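Local atomic coordinates of taurocyamine kinase (Schistosoma mansoni, PDB entry 4WOD), a protein that reversibly transfers phosphate between ATP and the guanidino group of taurocyamine, a magnesium-dependent phosphagen kinase reaction carried out by a duplicated two-repeat enzyme. Residues A[482-490]-A[599-610]; A[573-581]-A[588-596]. The protein carries 4 engineered substitutions. All coordinates share one frame; numbering follows the deposited sequence.

Interaction 1 of 2, residues A[482-490]-A[599-610]; sequences STRVRVGRS and LAAVYKRLIEGI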
ATOM      1  N   SER A 482     -33.388  10.039   1.996  1.00 30.31           N
ATOM      2  CA  SER A 482     -32.806  10.490   3.257  1.00 26.75           C
ATOM      3  C   SER A 482     -32.115  11.841   3.120  1.00 25.97           C
ATOM      4  O   SER A 482     -31.740  12.255   2.025  1.00 23.55           O
ATOM      5  CB  SER A 482     -31.809   9.458   3.793  1.00 22.19           C
ATOM      6  OG  SER A 482     -30.732   9.285   2.888  1.00 25.02           O
ATOM      7  N   THR A 483     -31.941  12.504   4.254  1.00 24.32           N
ATOM      8  CA  THR A 483     -31.348  13.836   4.305  1.00 22.72           C
ATOM      9  C   THR A 483     -30.174  13.832   5.285  1.00 21.47           C
ATOM     10  O   THR A 483     -30.174  13.086   6.260  1.00 23.34           O
ATOM     11  CB  THR A 483     -32.407  14.886   4.716  1.00 26.91           C
ATOM     12  OG1 THR A 483     -33.534  14.773   3.841  1.00 24.81           O
ATOM     13  CG2 THR A 483     -31.852  16.320   4.646  1.00 23.95           C
ATOM     14  N   ARG A 484     -29.186  14.683   5.018  1.00 22.48           N
ATOM     15  CA  ARG A 484     -27.937  14.697   5.740  1.00 16.28           C
ATOM     16  C   ARG A 484     -27.363  16.112   5.640  1.00 16.13           C
ATOM     17  O   ARG A 484     -27.438  16.743   4.579  1.00 17.95           O
ATOM     18  CB  ARG A 484     -26.978  13.650   5.136  1.00 18.47           C
ATOM     19  CG  ARG A 484     -25.610  13.419   5.834  1.00 18.94           C
ATOM     20  CD  ARG A 484     -24.745  12.513   4.922  1.00 17.89           C
ATOM     21  NE  ARG A 484     -23.442  12.093   5.462  1.00 20.59           N
ATOM     22  CZ  ARG A 484     -22.281  12.696   5.197  1.00 25.88           C
ATOM     23  NH1 ARG A 484     -22.249  13.774   4.436  1.00 23.30           N
ATOM     24  NH2 ARG A 484     -21.140  12.229   5.706  1.00 26.27           N
ATOM     25  N   VAL A 485     -26.847  16.631   6.747  1.00 17.04           N
ATOM     26  CA  VAL A 485     -25.996  17.825   6.689  1.00 16.90           C
ATOM     27  C   VAL A 485     -24.771  17.549   7.537  1.00 14.41           C
ATOM     28  O   VAL A 485     -24.882  17.037   8.633  1.00 16.46           O
ATOM     29  CB  VAL A 485     -26.687  19.122   7.189  1.00 14.91           C
ATOM     30  CG1 VAL A 485     -25.787  20.348   6.893  1.00 14.82           C
ATOM     31  CG2 VAL A 485     -28.035  19.297   6.540  1.00 17.71           C
ATOM     32  N   ARG A 486     -23.594  17.885   7.028  1.00 17.62           N
ATOM     33  CA  ARG A 486     -22.400  17.749   7.838  1.00 16.02           C
ATOM     34  C   ARG A 486     -21.537  19.005   7.776  1.00 19.31           C
ATOM     35  O   ARG A 486     -21.688  19.831   6.859  1.00 18.26           O
ATOM     36  CB  ARG A 486     -21.579  16.530   7.405  1.00 17.45           C
ATOM     37  CG  ARG A 486     -20.980  16.588   6.020  1.00 18.63           C
ATOM     38  CD  ARG A 486     -19.599  17.288   5.975  1.00 20.96           C
ATOM     39  NE  ARG A 486     -18.979  17.174   4.651  1.00 19.61           N
ATOM     40  CZ  ARG A 486     -18.218  18.101   4.073  1.00 23.06           C
ATOM     41  NH1 ARG A 486     -17.974  19.254   4.678  1.00 23.09           N
ATOM     42  NH2 ARG A 486     -17.702  17.867   2.873  1.00 25.37           N
ATOM     43  N   VAL A 487     -20.622  19.119   8.736  1.00 14.76           N
ATOM     44  CA  VAL A 487     -19.560  20.130   8.662  1.00 16.43           C
ATOM     45  C   VAL A 487     -18.215  19.537   9.044  1.00 19.17           C
ATOM     46  O   VAL A 487     -18.152  18.549   9.783  1.00 19.24           O
ATOM     47  CB  VAL A 487     -19.829  21.349   9.582  1.00 14.52           C
ATOM     48  CG1 VAL A 487     -21.052  22.157   9.100  1.00 15.80           C
ATOM     49  CG2 VAL A 487     -19.974  20.903  11.030  1.00 21.86           C
ATOM     50  N   GLY A 488     -17.138  20.143   8.539  1.00 14.94           N
ATOM     51  CA  GLY A 488     -15.811  19.870   9.054  1.00 14.38           C
ATOM     52  C   GLY A 488     -15.435  20.862  10.145  1.00 16.41           C
ATOM     53  O   GLY A 488     -15.901  21.992  10.113  1.00 16.02           O
ATOM     54  N   ARG A 489     -14.623  20.434  11.120  1.00 14.19           N
ATOM     55  CA  ARG A 489     -14.051  21.354  12.120  1.00 12.48           C
ATOM     56  C   ARG A 489     -12.626  20.948  12.481  1.00 16.53           C
ATOM     57  O   ARG A 489     -12.283  19.763  12.508  1.00 14.56           O
ATOM     58  CB  ARG A 489     -14.900  21.419  13.410  1.00 14.32           C
ATOM     59  CG  ARG A 489     -16.277  22.094  13.282  1.00 13.20           C
ATOM     60  CD  ARG A 489     -16.173  23.643  13.094  1.00 13.86           C
ATOM     61  NE  ARG A 489     -17.477  24.323  13.026  1.00 14.97           N
ATOM     62  CZ  ARG A 489     -18.201  24.506  11.924  1.00 13.37           C
ATOM     63  NH1 ARG A 489     -17.780  24.056  10.752  1.00 13.73           N
ATOM     64  NH2 ARG A 489     -19.371  25.138  11.994  1.00 15.40           N
ATOM     65  N   SER A 490     -11.795  21.964  12.711  1.00 12.04           N
ATOM     66  CA  SER A 490     -10.460  21.809  13.227  1.00 10.59           C
ATOM     67  C   SER A 490     -10.441  22.386  14.626  1.00 15.22           C
ATOM     68  O   SER A 490     -11.155  23.346  14.915  1.00 13.12           O
ATOM     69  CB  SER A 490      -9.431  22.540  12.344  1.00 13.80           C
ATOM     70  OG  SER A 490      -9.456  22.071  11.009  1.00 16.99           O
ATOM     71  N   LEU A 599     -35.321  18.419   6.233  1.00 23.07           N
ATOM     72  CA  LEU A 599     -34.055  19.131   6.325  1.00 24.36           C
ATOM     73  C   LEU A 599     -33.992  20.032   7.548  1.00 23.30           C
ATOM     74  O   LEU A 599     -32.930  20.200   8.149  1.00 23.19           O
ATOM     75  CB  LEU A 599     -33.834  19.953   5.053  1.00 20.43           C
ATOM     76  CG  LEU A 599     -32.657  20.930   5.007  1.00 20.84           C
ATOM     77  CD1 LEU A 599     -31.353  20.188   5.229  1.00 20.03           C
ATOM     78  CD2 LEU A 599     -32.650  21.674   3.660  1.00 21.77           C
ATOM     79  N   ALA A 600     -35.128  20.612   7.921  1.00 23.80           N
ATOM     80  CA  ALA A 600     -35.149  21.523   9.049  1.00 23.99           C
ATOM     81  C   ALA A 600     -34.755  20.776  10.315  1.00 22.32           C
ATOM     82  O   ALA A 600     -34.036  21.318  11.137  1.00 21.77           O
ATOM     83  CB  ALA A 600     -36.519  22.166   9.202  1.00 23.16           C
ATOM     84  N   ALA A 601     -35.217  19.529  10.462  1.00 20.39           N
ATOM     85  CA  ALA A 601     -34.914  18.738  11.653  1.00 20.33           C
ATOM     86  C   ALA A 601     -33.469  18.206  11.651  1.00 21.12           C
ATOM     87  O   ALA A 601     -32.844  18.106  12.705  1.00 21.46           O
ATOM     88  CB  ALA A 601     -35.900  17.576  11.789  1.00 23.25           C
ATOM     89  N   VAL A 602     -32.948  17.859  10.476  1.00 17.70           N
ATOM     90  CA  VAL A 602     -31.558  17.418  10.374  1.00 18.33           C
ATOM     91  C   VAL A 602     -30.630  18.593  10.701  1.00 17.12           C
ATOM     92  O   VAL A 602     -29.651  18.467  11.453  1.00 21.08           O
ATOM     93  CB  VAL A 602     -31.240  16.877   8.963  1.00 18.49           C
ATOM     94  CG1 VAL A 602     -29.791  16.374   8.892  1.00 16.87           C
ATOM     95  CG2 VAL A 602     -32.204  15.769   8.602  1.00 20.52           C
ATOM     96  N   TYR A 603     -30.956  19.735  10.120  1.00 17.66           N
ATOM     97  CA  TYR A 603     -30.158  20.954  10.280  1.00 18.58           C
ATOM     98  C   TYR A 603     -30.143  21.410  11.734  1.00 16.39           C
ATOM     99  O   TYR A 603     -29.090  21.711  12.284  1.00 17.07           O
ATOM    100  CB  TYR A 603     -30.716  22.053   9.380  1.00 17.22           C
ATOM    101  CG  TYR A 603     -29.937  23.339   9.407  1.00 17.66           C
ATOM    102  CD1 TYR A 603     -28.852  23.517   8.567  1.00 15.27           C
ATOM    103  CD2 TYR A 603     -30.283  24.370  10.274  1.00 15.73           C
ATOM    104  CE1 TYR A 603     -28.104  24.694   8.580  1.00 16.83           C
ATOM    105  CE2 TYR A 603     -29.544  25.576  10.289  1.00 20.87           C
ATOM    106  CZ  TYR A 603     -28.452  25.722   9.435  1.00 21.97           C
ATOM    107  OH  TYR A 603     -27.696  26.883   9.419  1.00 21.12           O
ATOM    108  N   LYS A 604     -31.322  21.450  12.347  1.00 13.79           N
ATOM    109  CA  LYS A 604     -31.449  21.834  13.741  1.00 18.54           C
ATOM    110  C   LYS A 604     -30.575  20.939  14.638  1.00 20.71           C
ATOM    111  O   LYS A 604     -29.799  21.447  15.440  1.00 17.66           O
ATOM    112  CB  LYS A 604     -32.917  21.766  14.178  1.00 21.91           C
ATOM    113  CG  LYS A 604     -33.181  22.324  15.587  1.00 26.00           C
ATOM    114  CD  LYS A 604     -34.675  22.544  15.837  1.00 34.89           C
ATOM    115  CE  LYS A 604     -34.948  22.976  17.275  1.00 39.32           C
ATOM    116  NZ  LYS A 604     -34.575  21.891  18.215  1.00 36.54           N
ATOM    117  N   ARG A 605     -30.688  19.619  14.475  1.00 19.31           N
ATOM    118  CA  ARG A 605     -29.895  18.669  15.258  1.00 18.57           C
ATOM    119  C   ARG A 605     -28.398  18.895  15.030  1.00 18.18           C
ATOM    120  O   ARG A 605     -27.622  18.941  15.980  1.00 17.63           O
ATOM    121  CB  ARG A 605     -30.273  17.220  14.905  1.00 18.79           C
ATOM    122  CG  ARG A 605     -29.587  16.177  15.753  1.00 23.28           C
ATOM    123  CD  ARG A 605     -30.227  14.799  15.560  1.00 24.52           C
ATOM    124  NE  ARG A 605     -30.323  14.451  14.152  1.00 25.42           N
ATOM    125  CZ  ARG A 605     -31.456  14.351  13.468  1.00 21.13           C
ATOM    126  NH1 ARG A 605     -32.622  14.533  14.071  1.00 26.97           N
ATOM    127  NH2 ARG A 605     -31.419  14.047  12.178  1.00 22.48           N
ATOM    128  N   LEU A 606     -27.999  19.046  13.767  1.00 18.92           N
ATOM    129  CA  LEU A 606     -26.607  19.387  13.483  1.00 18.45           C
ATOM    130  C   LEU A 606     -26.142  20.643  14.233  1.00 15.15           C
ATOM    131  O   LEU A 606     -25.121  20.592  14.920  1.00 16.67           O
ATOM    132  CB  LEU A 606     -26.372  19.592  11.987  1.00 15.29           C
ATOM    133  CG  LEU A 606     -24.892  19.921  11.718  1.00 15.63           C
ATOM    134  CD1 LEU A 606     -23.953  18.822  12.294  1.00 16.34           C
ATOM    135  CD2 LEU A 606     -24.633  20.115  10.240  1.00 15.10           C
ATOM    136  N   ILE A 607     -26.859  21.762  14.102  1.00 17.65           N
ATOM    137  CA  ILE A 607     -26.387  23.026  14.696  1.00 18.00           C
ATOM    138  C   ILE A 607     -26.238  22.906  16.219  1.00 19.32           C
ATOM    139  O   ILE A 607     -25.251  23.362  16.820  1.00 15.91           O
ATOM    140  CB  ILE A 607     -27.323  24.230  14.351  1.00 20.61           C
ATOM    141  CG1 ILE A 607     -27.460  24.400  12.833  1.00 20.32           C
ATOM    142  CG2 ILE A 607     -26.812  25.521  15.001  1.00 22.87           C
ATOM    143  CD1 ILE A 607     -26.151  24.408  12.084  1.00 24.98           C
ATOM    144  N   GLU A 608     -27.204  22.248  16.840  1.00 17.91           N
ATOM    145  CA  GLU A 608     -27.192  22.096  18.276  1.00 15.58           C
ATOM    146  C   GLU A 608     -26.024  21.216  18.709  1.00 17.02           C
ATOM    147  O   GLU A 608     -25.430  21.449  19.759  1.00 16.18           O
ATOM    148  CB  GLU A 608     -28.519  21.516  18.757  1.00 18.56           C
ATOM    149  CG  GLU A 608     -29.664  22.513  18.650  1.00 24.63           C
ATOM    150  CD  GLU A 608     -31.011  21.870  18.900  1.00 36.92           C
ATOM    151  OE1 GLU A 608     -31.052  20.636  19.135  1.00 32.47           O
ATOM    152  OE2 GLU A 608     -32.025  22.602  18.841  1.00 38.69           O
ATOM    153  N   GLY A 609     -25.669  20.238  17.877  1.00 14.45           N
ATOM    154  CA  GLY A 609     -24.532  19.386  18.165  1.00 17.73           C
ATOM    155  C   GLY A 609     -23.197  20.102  18.037  1.00 14.79           C
ATOM    156  O   GLY A 609     -22.260  19.871  18.806  1.00 11.72           O
ATOM    157  N   ILE A 610     -23.099  20.955  17.029  1.00 15.54           N
ATOM    158  CA  ILE A 610     -21.869  21.725  16.817  1.00 17.27           C
ATOM    159  C   ILE A 610     -21.634  22.654  18.005  1.00 16.56           C
ATOM    160  O   ILE A 610     -20.525  22.721  18.569  1.00 15.57           O
ATOM    161  CB  ILE A 610     -21.929  22.570  15.519  1.00 14.92           C
ATOM    162  CG1 ILE A 610     -22.194  21.707  14.275  1.00 18.21           C
ATOM    163  CG2 ILE A 610     -20.643  23.402  15.349  1.00 16.11           C
ATOM    164  CD1 ILE A 610     -22.365  22.547  13.010  1.00 14.26           C
TER

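Interaction 2 of 2, residues A[573-581]-A[588-596]; sequences NNSKTFLVW and MRIISMQQG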
ATOM      1  N   ASN A 573     -25.200   8.764  18.211  1.00 12.31           N
ATOM      2  CA  ASN A 573     -26.277   8.573  19.167  1.00 18.63           C
ATOM      3  C   ASN A 573     -26.962   7.234  18.878  1.00 18.06           C
ATOM      4  O   ASN A 573     -26.624   6.542  17.901  1.00 17.19           O
ATOM      5  CB  ASN A 573     -27.275   9.745  19.125  1.00 19.58           C
ATOM      6  CG  ASN A 573     -27.894   9.980  17.743  1.00 18.23           C
ATOM      7  OD1 ASN A 573     -27.595   9.280  16.777  1.00 19.22           O
ATOM      8  ND2 ASN A 573     -28.782  10.973  17.659  1.00 18.74           N
ATOM      9  N   ASN A 574     -27.887   6.836  19.739  1.00 16.99           N
ATOM     10  CA  ASN A 574     -28.488   5.525  19.572  1.00 19.72           C
ATOM     11  C   ASN A 574     -29.235   5.365  18.259  1.00 19.44           C
ATOM     12  O   ASN A 574     -29.147   4.308  17.610  1.00 19.80           O
ATOM     13  CB  ASN A 574     -29.432   5.220  20.732  1.00 25.82           C
ATOM     14  CG  ASN A 574     -29.882   3.774  20.731  1.00 23.96           C
ATOM     15  OD1 ASN A 574     -30.947   3.443  20.211  1.00 26.94           O
ATOM     16  ND2 ASN A 574     -29.052   2.898  21.292  1.00 22.29           N
ATOM     17  N   SER A 575     -29.967   6.412  17.871  1.00 19.07           N
ATOM     18  CA  SER A 575     -30.744   6.438  16.634  1.00 23.06           C
ATOM     19  C   SER A 575     -29.906   6.510  15.364  1.00 24.09           C
ATOM     20  O   SER A 575     -30.446   6.388  14.263  1.00 20.16           O
ATOM     21  CB  SER A 575     -31.699   7.636  16.636  1.00 22.74           C
ATOM     22  OG  SER A 575     -32.636   7.524  17.684  1.00 35.07           O
ATOM     23  N   LYS A 576     -28.605   6.761  15.528  1.00 19.97           N
ATOM     24  CA  LYS A 576     -27.673   6.928  14.409  1.00 18.75           C
ATOM     25  C   LYS A 576     -28.064   8.087  13.491  1.00 19.62           C
ATOM     26  O   LYS A 576     -27.870   8.022  12.276  1.00 22.73           O
ATOM     27  CB  LYS A 576     -27.553   5.626  13.605  1.00 23.73           C
ATOM     28  CG  LYS A 576     -26.972   4.498  14.422  1.00 21.67           C
ATOM     29  CD  LYS A 576     -27.126   3.152  13.745  1.00 27.47           C
ATOM     30  CE  LYS A 576     -27.161   2.037  14.795  1.00 25.26           C
ATOM     31  NZ  LYS A 576     -27.076   0.670  14.213  1.00 30.22           N
ATOM     32  N   THR A 577     -28.567   9.159  14.097  1.00 15.73           N
ATOM     33  CA  THR A 577     -28.983  10.354  13.382  1.00 17.86           C
ATOM     34  C   THR A 577     -28.055  11.523  13.671  1.00 15.55           C
ATOM     35  O   THR A 577     -28.178  12.586  13.072  1.00 20.47           O
ATOM     36  CB  THR A 577     -30.409  10.767  13.741  1.00 20.95           C
ATOM     37  OG1 THR A 577     -30.487  11.045  15.142  1.00 17.15           O
ATOM     38  CG2 THR A 577     -31.383   9.661  13.375  1.00 17.30           C
ATOM     39  N   PHE A 578     -27.119  11.304  14.579  1.00 15.68           N
ATOM     40  CA  PHE A 578     -26.073  12.272  14.860  1.00 15.43           C
ATOM     41  C   PHE A 578     -24.777  11.490  15.056  1.00 16.88           C
ATOM     42  O   PHE A 578     -24.713  10.591  15.886  1.00 15.57           O
ATOM     43  CB  PHE A 578     -26.411  13.125  16.101  1.00 16.44           C
ATOM     44  CG  PHE A 578     -25.366  14.158  16.413  1.00 14.35           C
ATOM     45  CD1 PHE A 578     -25.292  15.326  15.671  1.00 17.02           C
ATOM     46  CD2 PHE A 578     -24.440  13.943  17.427  1.00 16.84           C
ATOM     47  CE1 PHE A 578     -24.309  16.284  15.943  1.00 17.11           C
ATOM     48  CE2 PHE A 578     -23.455  14.902  17.709  1.00 16.30           C
ATOM     49  CZ  PHE A 578     -23.390  16.058  16.959  1.00 15.00           C
ATOM     50  N   LEU A 579     -23.764  11.805  14.253  1.00 19.21           N
ATOM     51  CA  LEU A 579     -22.524  11.031  14.258  1.00 17.59           C
ATOM     52  C   LEU A 579     -21.338  11.973  14.137  1.00 16.98           C
ATOM     53  O   LEU A 579     -21.470  13.041  13.558  1.00 15.02           O
ATOM     54  CB  LEU A 579     -22.490  10.024  13.102  1.00 18.94           C
ATOM     55  CG  LEU A 579     -23.786   9.275  12.744  1.00 18.67           C
ATOM     56  CD1 LEU A 579     -24.521  10.071  11.683  1.00 19.98           C
ATOM     57  CD2 LEU A 579     -23.495   7.853  12.274  1.00 19.53           C
ATOM     58  N   VAL A 580     -20.191  11.562  14.677  1.00 13.96           N
ATOM     59  CA  VAL A 580     -18.960  12.334  14.541  1.00 16.41           C
ATOM     60  C   VAL A 580     -17.820  11.378  14.196  1.00 16.34           C
ATOM     61  O   VAL A 580     -17.611  10.388  14.886  1.00 13.81           O
ATOM     62  CB  VAL A 580     -18.592  13.122  15.827  1.00 16.56           C
ATOM     63  CG1 VAL A 580     -17.393  14.051  15.552  1.00 15.93           C
ATOM     64  CG2 VAL A 580     -19.791  13.945  16.351  1.00 14.41           C
ATOM     65  N   TRP A 581     -17.111  11.656  13.107  1.00 15.54           N
ATOM     66  CA  TRP A 581     -15.886  10.913  12.803  1.00 14.66           C
ATOM     67  C   TRP A 581     -14.707  11.686  13.381  1.00 15.98           C
ATOM     68  O   TRP A 581     -14.543  12.873  13.093  1.00 17.05           O
ATOM     69  CB  TRP A 581     -15.703  10.740  11.294  1.00 16.60           C
ATOM     70  CG  TRP A 581     -16.184   9.440  10.724  1.00 25.99           C
ATOM     71  CD1 TRP A 581     -15.421   8.461  10.137  1.00 24.88           C
ATOM     72  CD2 TRP A 581     -17.542   8.977  10.670  1.00 26.65           C
ATOM     73  NE1 TRP A 581     -16.225   7.416   9.731  1.00 29.21           N
ATOM     74  CE2 TRP A 581     -17.528   7.711  10.042  1.00 33.03           C
ATOM     75  CE3 TRP A 581     -18.764   9.507  11.095  1.00 31.10           C
ATOM     76  CZ2 TRP A 581     -18.695   6.970   9.830  1.00 31.51           C
ATOM     77  CZ3 TRP A 581     -19.924   8.772  10.877  1.00 33.61           C
ATOM     78  CH2 TRP A 581     -19.879   7.516  10.256  1.00 35.39           C
ATOM     79  N   MET A 588     -12.486  16.741  13.033  1.00 13.78           N
ATOM     80  CA  MET A 588     -13.857  16.219  13.136  1.00 16.04           C
ATOM     81  C   MET A 588     -14.665  16.400  11.866  1.00 15.22           C
ATOM     82  O   MET A 588     -14.541  17.408  11.167  1.00 17.64           O
ATOM     83  CB  MET A 588     -14.613  16.894  14.277  1.00 13.70           C
ATOM     84  CG  MET A 588     -14.172  16.546  15.666  1.00 16.57           C
ATOM     85  SD  MET A 588     -15.201  17.518  16.826  1.00 28.46           S
ATOM     86  CE  MET A 588     -14.563  19.161  16.591  1.00 21.08           C
ATOM     87  N   ARG A 589     -15.513  15.418  11.577  1.00 16.01           N
ATOM     88  CA  ARG A 589     -16.597  15.599  10.628  1.00 16.42           C
ATOM     89  C   ARG A 589     -17.834  15.386  11.493  1.00 19.11           C
ATOM     90  O   ARG A 589     -17.973  14.330  12.101  1.00 16.91           O
ATOM     91  CB  ARG A 589     -16.515  14.612   9.440  1.00 21.03           C
ATOM     92  CG  ARG A 589     -17.628  14.796   8.403  1.00 24.23           C
ATOM     93  CD  ARG A 589     -17.436  14.018   7.067  1.00 33.85           C
ATOM     94  NE  ARG A 589     -16.546  12.854   7.171  1.00 42.95           N
ATOM     95  CZ  ARG A 589     -16.936  11.588   7.011  1.00 39.58           C
ATOM     96  NH1 ARG A 589     -18.206  11.302   6.757  1.00 43.61           N
ATOM     97  NH2 ARG A 589     -16.060  10.599   7.118  1.00 45.79           N
ATOM     98  N   ILE A 590     -18.665  16.419  11.625  1.00 16.32           N
ATOM     99  CA  ILE A 590     -19.867  16.346  12.457  1.00 21.91           C
ATOM    100  C   ILE A 590     -21.091  16.228  11.548  1.00 16.14           C
ATOM    101  O   ILE A 590     -21.303  17.068  10.682  1.00 17.63           O
ATOM    102  CB  ILE A 590     -20.009  17.580  13.376  1.00 18.65           C
ATOM    103  CG1 ILE A 590     -18.736  17.777  14.210  1.00 17.95           C
ATOM    104  CG2 ILE A 590     -21.256  17.455  14.295  1.00 13.23           C
ATOM    105  CD1 ILE A 590     -18.694  19.128  14.925  1.00 19.96           C
ATOM    106  N   ILE A 591     -21.899  15.194  11.771  1.00 16.21           N
ATOM    107  CA  ILE A 591     -22.901  14.770  10.792  1.00 14.97           C
ATOM    108  C   ILE A 591     -24.281  14.621  11.402  1.00 19.25           C
ATOM    109  O   ILE A 591     -24.420  14.015  12.448  1.00 16.37           O
ATOM    110  CB  ILE A 591     -22.516  13.396  10.164  1.00 17.60           C
ATOM    111  CG1 ILE A 591     -21.139  13.458   9.496  1.00 17.28           C
ATOM    112  CG2 ILE A 591     -23.564  12.910   9.163  1.00 19.34           C
ATOM    113  CD1 ILE A 591     -20.380  12.144   9.625  1.00 24.30           C
ATOM    114  N   SER A 592     -25.296  15.164  10.742  1.00 16.81           N
ATOM    115  CA  SER A 592     -26.675  14.893  11.146  1.00 20.05           C
ATOM    116  C   SER A 592     -27.384  14.271   9.960  1.00 15.52           C
ATOM    117  O   SER A 592     -27.194  14.716   8.839  1.00 18.98           O
ATOM    118  CB  SER A 592     -27.384  16.167  11.604  1.00 16.68           C
ATOM    119  OG  SER A 592     -28.708  15.875  12.049  1.00 20.31           O
ATOM    120  N   MET A 593     -28.198  13.247  10.195  1.00 19.38           N
ATOM    121  CA  MET A 593     -28.930  12.642   9.100  1.00 18.56           C
ATOM    122  C   MET A 593     -30.133  11.843   9.583  1.00 23.92           C
ATOM    123  O   MET A 593     -30.209  11.472  10.750  1.00 22.17           O
ATOM    124  CB  MET A 593     -28.007  11.729   8.288  1.00 16.52           C
ATOM    125  CG  MET A 593     -27.534  10.528   9.088  1.00 22.42           C
ATOM    126  SD  MET A 593     -26.604   9.311   8.136  1.00 37.25           S
ATOM    127  CE  MET A 593     -25.181  10.229   7.595  1.00 30.98           C
ATOM    128  N   GLN A 594     -31.066  11.576   8.672  1.00 25.46           N
ATOM    129  CA  GLN A 594     -32.219  10.720   8.975  1.00 26.26           C
ATOM    130  C   GLN A 594     -32.955  10.333   7.702  1.00 25.62           C
ATOM    131  O   GLN A 594     -32.742  10.927   6.644  1.00 24.91           O
ATOM    132  CB  GLN A 594     -33.189  11.419   9.933  1.00 27.37           C
ATOM    133  CG  GLN A 594     -34.018  12.514   9.287  1.00 26.31           C
ATOM    134  CD  GLN A 594     -34.635  13.445  10.308  1.00 26.21           C
ATOM    135  OE1 GLN A 594     -33.987  13.830  11.280  1.00 23.93           O
ATOM    136  NE2 GLN A 594     -35.898  13.810  10.097  1.00 25.58           N
ATOM    137  N   GLN A 595     -33.819   9.326   7.810  1.00 24.29           N
ATOM    138  CA  GLN A 595     -34.697   8.945   6.710  1.00 31.48           C
ATOM    139  C   GLN A 595     -35.670  10.078   6.429  1.00 25.19           C
ATOM    140  O   GLN A 595     -36.027  10.828   7.336  1.00 29.37           O
ATOM    141  CB  GLN A 595     -35.474   7.665   7.040  1.00 34.75           C
ATOM    142  CG  GLN A 595     -34.624   6.416   7.199  1.00 39.02           C
ATOM    143  CD  GLN A 595     -34.173   5.845   5.874  1.00 37.48           C
ATOM    144  OE1 GLN A 595     -33.149   6.253   5.324  1.00 38.55           O
ATOM    145  NE2 GLN A 595     -34.933   4.887   5.355  1.00 46.86           N
ATOM    146  N   GLY A 596     -36.104  10.202   5.180  1.00 27.23           N
ATOM    147  CA  GLY A 596     -37.073  11.220   4.819  1.00 27.55           C
ATOM    148  C   GLY A 596     -36.415  12.507   4.364  1.00 30.50           C
ATOM    149  O   GLY A 596     -35.195  12.567   4.205  1.00 29.69           O
TER

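Interaction 1 of 2, residues A[482-490]-A[599-610]
Helix-on-sheet packing in the catalytic domain of the second repeat brings Val485 of strand 480-489 against Leu599, Val602 and Leu606 of helix 599-614. The segment axes run in nearly the same direction, 27° apart and 7.8 Å at closest approach, which lets Thr483, Val485, Val487 and Arg489, all pointing at the helix, meet its residues in order. Val485 divides its two methyls: CG2, lying beside its own backbone N, is 3.7 Å from Leu599 CD1, while CG1, set anti to that N (chi1 -172°), comes within 3.5 Å of Leu606 CD2. Leu606 crosses Val485 at about a right angle, and its CD2 also rests 3.5 Å from Val485 O. Between these leucines, Val602 turns CG1 toward the strand backbone, 3.7 Å from Val485 N. Farther along, Val487 and Ile610 reach tip to tip, with CG2 of the valine 3.5 Å from CD1 of the isoleucine. Ile610 CG2 also lies 4.0 Å from Arg489 NH2; the arginine chain, bent at chi2, lets NH1 donate a hydrogen bond to Gly488 O (2.9 Å). Thr483 lays CG2 against Leu599 and gives its hydroxyl to Gly596 O. The strand thus presents a mainly apolar face to the helix and turns Arg484 and Arg486, of the predicted ATP site, to the other: a helix packed on the antiparallel sheet of the phosphagen kinase catalytic domain.

Interaction 2 of 2, residues A[573-581]-A[588-596]
Trp581 and Arg589 lie side by side on the two strands of an antiparallel beta hairpin, the guanidinium resting over the indole as a cation-pi stack. Arg589 CZ stands 4.6 Å from the centroid of the five-membered ring of Trp581, and the two planes are 28° apart. The arginine carbon chain leaves anti to the backbone N (chi1 -179°) and bends at chi3 (23°), bringing NH2 over the ring. The other end of the indole meets Ile591, whose CD1 is 3.4 Å from Trp581 CE3. On the same sheet face, Leu579 CD1 touches Ile591 CG2 at 3.9 Å and also packs across Met593. The opposite face carries Phe578, with CE1 3.7 Å from Ile590 CG2, and Val580.

Paired backbone bonds hold this register: Leu579 with Ile591, and Trp581 with Arg589, each exchange two. The ladder ends with a hydrogen bond from Met593 N to Thr577 O (3.0 Å). Behind that end, Asn573 OD1 accepts from Thr577 N at 2.9 Å, on a lone pair, and from Phe578 N, while its ND2 meets Thr577 OG1 at 3.0 Å, tying the residues after the type I turn Asn573-Lys576 back to its first residue.

Glu584, in the loop joining the strands, forms a salt bridge with Arg589 NH2; beyond the hairpin, Leu547 O accepts from Trp581 NE1. Held by ring and carboxylate, the guanidinium is probably restricted in orientation, consistent with its predicted role in binding ATP.

Centred about 8 Å apart, the two contacts meet on strand 588-595, which pairs with strand 578-582 on one side and strand 480-489 on the other within the eight-stranded antiparallel sheet of the second repeat. Along the chain, 482-490 comes first, then both strands of interaction 2, and finally segment 599-610 of helix 599-614, which follows directly on the hairpin and returns to the first strand. Arg605 joins the pair, its NH2 2.7 Å from Gln594 OE1 in a probable hydrogen bond. The side chains of Arg484 and Arg589, both in the predicted ATP site, come close together, consistent with the pairing of their neighbouring strands helping to place them.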